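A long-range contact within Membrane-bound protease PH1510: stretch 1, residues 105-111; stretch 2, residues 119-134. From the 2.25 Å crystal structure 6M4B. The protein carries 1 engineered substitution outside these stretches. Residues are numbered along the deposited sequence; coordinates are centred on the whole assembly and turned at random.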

# COMPACT_ATOMS: atom_id res chain seq x y z
N ALA A 105 3.78 -12.85 -15.21
CA ALA A 105 4.23 -12.00 -16.32
C ALA A 105 4.03 -10.55 -16.01
O ALA A 105 3.12 -9.89 -16.57
CB ALA A 105 3.52 -12.39 -17.65
N CYS A 106 4.84 -10.02 -15.10
CA CYS A 106 4.67 -8.60 -14.67
C CYS A 106 5.87 -7.68 -14.97
O CYS A 106 6.05 -6.65 -14.26
CB CYS A 106 4.41 -8.57 -13.14
SG CYS A 106 3.19 -9.76 -12.61
N ARG A 107 6.72 -8.05 -15.93
CA ARG A 107 7.82 -7.17 -16.31
C ARG A 107 7.21 -5.82 -16.63
O ARG A 107 6.36 -5.74 -17.51
CB ARG A 107 8.61 -7.68 -17.51
CG ARG A 107 9.94 -6.92 -17.60
CD ARG A 107 10.75 -7.29 -18.84
NE ARG A 107 11.07 -8.72 -18.98
CZ ARG A 107 11.92 -9.40 -18.21
NH1 ARG A 107 12.53 -8.81 -17.18
NH2 ARG A 107 12.16 -10.69 -18.45
N PRO A 108 7.58 -4.76 -15.86
CA PRO A 108 6.97 -3.45 -16.12
C PRO A 108 7.56 -2.85 -17.39
O PRO A 108 8.79 -2.74 -17.53
CB PRO A 108 7.29 -2.62 -14.86
CG PRO A 108 8.43 -3.32 -14.21
CD PRO A 108 8.57 -4.71 -14.77
N ILE A 109 6.66 -2.56 -18.33
CA ILE A 109 7.01 -2.01 -19.63
C ILE A 109 6.19 -0.74 -19.92
O ILE A 109 5.07 -0.58 -19.46
CB ILE A 109 6.78 -3.03 -20.74
CG1 ILE A 109 5.27 -3.27 -21.00
CG2 ILE A 109 7.60 -4.29 -20.45
CD1 ILE A 109 4.94 -4.27 -22.10
N LEU A 110 6.78 0.19 -20.66
CA LEU A 110 6.15 1.50 -20.92
C LEU A 110 5.28 1.46 -22.19
O LEU A 110 4.29 2.16 -22.28
CB LEU A 110 7.24 2.59 -21.00
CG LEU A 110 8.22 2.74 -19.83
CD1 LEU A 110 9.09 4.02 -19.97
CD2 LEU A 110 7.47 2.77 -18.52
N GLY A 111 5.67 0.63 -23.15
CA GLY A 111 5.00 0.50 -24.44
C GLY A 111 6.04 0.10 -25.48
O GLY A 111 7.07 -0.49 -25.15
N ILE A 119 9.82 -0.96 -24.80
CA ILE A 119 10.44 -0.03 -23.89
C ILE A 119 10.35 -0.60 -22.42
O ILE A 119 9.27 -0.59 -21.80
CB ILE A 119 9.77 1.38 -23.98
CG1 ILE A 119 9.82 1.97 -25.42
CG2 ILE A 119 10.42 2.37 -22.98
CD1 ILE A 119 9.08 3.29 -25.58
N GLU A 120 11.46 -1.03 -21.87
CA GLU A 120 11.51 -1.42 -20.44
C GLU A 120 11.41 -0.19 -19.53
O GLU A 120 11.95 0.85 -19.82
CB GLU A 120 12.77 -2.22 -20.11
CG GLU A 120 12.76 -3.51 -20.93
CD GLU A 120 13.72 -4.55 -20.42
OE1 GLU A 120 13.32 -5.24 -19.47
OE2 GLU A 120 14.85 -4.70 -20.97
N ALA A 121 10.66 -0.30 -18.45
CA ALA A 121 10.74 0.65 -17.35
C ALA A 121 12.20 0.86 -16.89
O ALA A 121 13.01 -0.08 -16.84
CB ALA A 121 9.88 0.19 -16.18
N PRO A 122 12.55 2.11 -16.57
CA PRO A 122 13.89 2.32 -16.00
C PRO A 122 14.08 1.52 -14.67
O PRO A 122 13.08 1.22 -14.00
CB PRO A 122 13.95 3.83 -15.73
CG PRO A 122 12.56 4.40 -15.98
CD PRO A 122 11.68 3.32 -16.55
N PRO A 123 15.33 1.18 -14.31
CA PRO A 123 15.66 0.31 -13.18
C PRO A 123 15.06 0.73 -11.85
O PRO A 123 14.65 -0.13 -11.08
CB PRO A 123 17.19 0.36 -13.08
CG PRO A 123 17.69 1.01 -14.35
CD PRO A 123 16.52 1.59 -15.09
N LYS A 124 14.98 2.02 -11.58
CA LYS A 124 14.43 2.46 -10.31
C LYS A 124 12.94 2.18 -10.17
O LYS A 124 12.47 1.77 -9.12
CB LYS A 124 14.68 3.94 -10.06
CG LYS A 124 16.10 4.14 -9.57
CD LYS A 124 16.56 5.49 -9.05
CE LYS A 124 15.45 6.39 -8.63
NZ LYS A 124 16.02 7.64 -8.13
N ILE A 125 12.22 2.48 -11.23
CA ILE A 125 10.80 2.17 -11.27
C ILE A 125 10.60 0.64 -11.16
O ILE A 125 9.72 0.20 -10.47
CB ILE A 125 10.12 2.81 -12.50
CG1 ILE A 125 10.04 4.30 -12.30
CG2 ILE A 125 8.70 2.28 -12.70
CD1 ILE A 125 9.06 4.74 -11.21
N THR A 126 11.47 -0.13 -11.78
CA THR A 126 11.37 -1.55 -11.74
C THR A 126 11.56 -1.99 -10.29
O THR A 126 10.82 -2.82 -9.80
CB THR A 126 12.38 -2.22 -12.70
OG1 THR A 126 12.12 -1.79 -14.03
CG2 THR A 126 12.31 -3.77 -12.63
N ASN A 127 12.57 -1.46 -9.63
CA ASN A 127 12.86 -1.85 -8.26
C ASN A 127 11.73 -1.48 -7.32
O ASN A 127 11.50 -2.17 -6.37
CB ASN A 127 14.18 -1.31 -7.73
CG ASN A 127 15.40 -1.97 -8.40
OD1 ASN A 127 15.37 -3.10 -8.86
ND2 ASN A 127 16.46 -1.21 -8.49
N TYR A 128 11.10 -0.36 -7.60
CA TYR A 128 9.94 0.05 -6.87
C TYR A 128 8.81 -1.01 -6.92
O TYR A 128 8.22 -1.36 -5.90
CB TYR A 128 9.47 1.40 -7.40
CG TYR A 128 8.22 1.87 -6.76
CD1 TYR A 128 6.98 1.45 -7.26
CD2 TYR A 128 8.25 2.68 -5.67
CE1 TYR A 128 5.81 1.83 -6.64
CE2 TYR A 128 7.06 3.09 -5.04
CZ TYR A 128 5.86 2.66 -5.52
OH TYR A 128 4.69 3.11 -4.95
N PHE A 129 8.56 -1.52 -8.12
CA PHE A 129 7.57 -2.54 -8.35
C PHE A 129 7.95 -3.86 -7.74
O PHE A 129 7.08 -4.53 -7.16
CB PHE A 129 7.19 -2.67 -9.84
CG PHE A 129 6.18 -1.66 -10.25
CD1 PHE A 129 4.88 -1.73 -9.75
CD2 PHE A 129 6.54 -0.52 -10.97
CE1 PHE A 129 3.94 -0.74 -10.04
CE2 PHE A 129 5.61 0.47 -11.26
CZ PHE A 129 4.31 0.36 -10.79
N ILE A 130 9.23 -4.18 -7.78
CA ILE A 130 9.75 -5.35 -7.09
C ILE A 130 9.52 -5.22 -5.58
O ILE A 130 9.00 -6.14 -4.97
CB ILE A 130 11.23 -5.60 -7.37
CG1 ILE A 130 11.42 -6.01 -8.84
CG2 ILE A 130 11.80 -6.66 -6.47
CD1 ILE A 130 12.88 -6.04 -9.32
N ALA A 131 9.87 -4.08 -4.99
CA ALA A 131 9.60 -3.91 -3.57
C ALA A 131 8.09 -4.05 -3.28
O ALA A 131 7.71 -4.69 -2.30
CB ALA A 131 10.12 -2.58 -3.08
N TYR A 132 7.23 -3.49 -4.14
CA TYR A 132 5.78 -3.56 -3.90
C TYR A 132 5.21 -5.00 -4.01
O TYR A 132 4.52 -5.48 -3.09
CB TYR A 132 5.07 -2.64 -4.82
CG TYR A 132 3.61 -2.55 -4.63
CD1 TYR A 132 3.08 -1.98 -3.49
CD2 TYR A 132 2.73 -2.98 -5.62
CE1 TYR A 132 1.72 -1.88 -3.29
CE2 TYR A 132 1.36 -2.84 -5.46
CZ TYR A 132 0.86 -2.33 -4.31
OH TYR A 132 -0.49 -2.21 -4.17
N ILE A 133 5.57 -5.71 -5.07
CA ILE A 133 5.07 -7.07 -5.30
C ILE A 133 5.56 -8.05 -4.22
O ILE A 133 4.79 -8.86 -3.72
CB ILE A 133 5.36 -7.59 -6.72
CG1 ILE A 133 4.28 -8.60 -7.12
CG2 ILE A 133 6.77 -8.19 -6.85
CD1 ILE A 133 4.41 -9.11 -8.53
N LYS A 134 6.79 -7.85 -3.77
CA LYS A 134 7.34 -8.65 -2.69
C LYS A 134 6.65 -8.41 -1.36
O LYS A 134 6.44 -9.33 -0.58
CB LYS A 134 8.84 -8.44 -2.55
CG LYS A 134 9.65 -9.18 -3.60
CD LYS A 134 11.13 -8.89 -3.49
CE LYS A 134 11.79 -9.46 -2.24
NZ LYS A 134 12.83 -10.45 -2.56

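The contact is a short antiparallel pairing that hands over, at Ala-121 and Pro-122, to a helix, and the incoming stretch serves both parts. Three backbone hydrogen bonds set the register: Ala-121 N to Pro-108 O at 3.2 Å, Leu-110 N to Ile-119 O at 2.8 Å, and Ile-119 N to Gly-111 O at 2.8 Å. The last two are nearly straight. Between them and the first, Ile-109 and Glu-120 sit across from each other as a non-hydrogen-bonded pair, Ile-109 CA to Glu-120 CA 4.6 Å, with diverging side chains.

The divergence begins at the CA-to-CB bonds; the rotamers then continue it in Ile-109 and undo it in Glu-120. Ile-109, chi1 p and chi2 t, leaves its CA-to-CB bond sideways and carries its end away, so this residue contributes mainly through its backbone: Ile-109 CA approaches Ile-119 O at 3.4 Å, a bent CA-H...O contact beside the stronger N-H bond from Leu-110. Glu-120 does the reverse. Its CA-to-CB bond points away, yet the m, t conformation of chi1 and chi2 with chi3 at 82° brings the carboxylate back toward Arg-107, where Glu-120 OE1 lies 3.3 Å from Arg-107 CD. Arg-107 is extended through chi1 and chi2, both t, then turns at chi3 (m). Glu-120 OE1 is 4.2 Å from Arg-107 NE but well out of the guanidinium plane, so opposite charges are near each other without any N-H directed at the oxygen; NH1 finds its hydrogen bond elsewhere in the structure.

Leu-110 points toward the other stretch and, in its m, t rotamer, spreads its two methyls along the segment leading to the helix. Leu-110 CD1 lies 3.7 Å from Ile-119 CG2 and 4.3 Å from Pro-122 CD, while Leu-110 CD2 lies 4.2 Å from Ala-121 CB. Ile-119, also m, t, presents CG2 to this leucine.

Pro-108 is the most covered residue of its stretch. Its ring, puckered C-gamma endo, fits where strand gives way to helix: Pro-108 CB is 4.0 Å from Ala-121 CB and 4.5 Å from Phe-129 CD2, and Pro-108 CG is 4.0 Å from Thr-126 OG1. The small side chain of Ala-121 thus has apolar neighbours in both Pro-108 and Leu-110. Pro-122 holds the N-cap position, and Pro-122 O accepts from Thr-126 N at 3.1 Å and from Thr-126 OG1 at 3.2 Å. With chi1 m, the threonine hydroxyl is therefore occupied within its own helix while remaining beside the proline ring.

Farther along the helix, Phe-129 (chi1 m) and Ile-133 (chi1 t) both point toward the loop. The t, t chain of Ile-133 reaches out so that Ile-133 CD1 comes within 4.3 Å of Cys-106 SG, itself m, extending the apolar contact beyond the strand pairing.

At the other end, Gly-111 adopts phi/psi 151/-157, where a CB would jam against the preceding carbonyl O; the backbone itself calls for glycine. The rule is economical: backbone bonds fix the register and the CA-to-CB directions, and in the longer side chains rotamers then bring the end nearer, as in Glu-120, or carry it away, as in Ile-109.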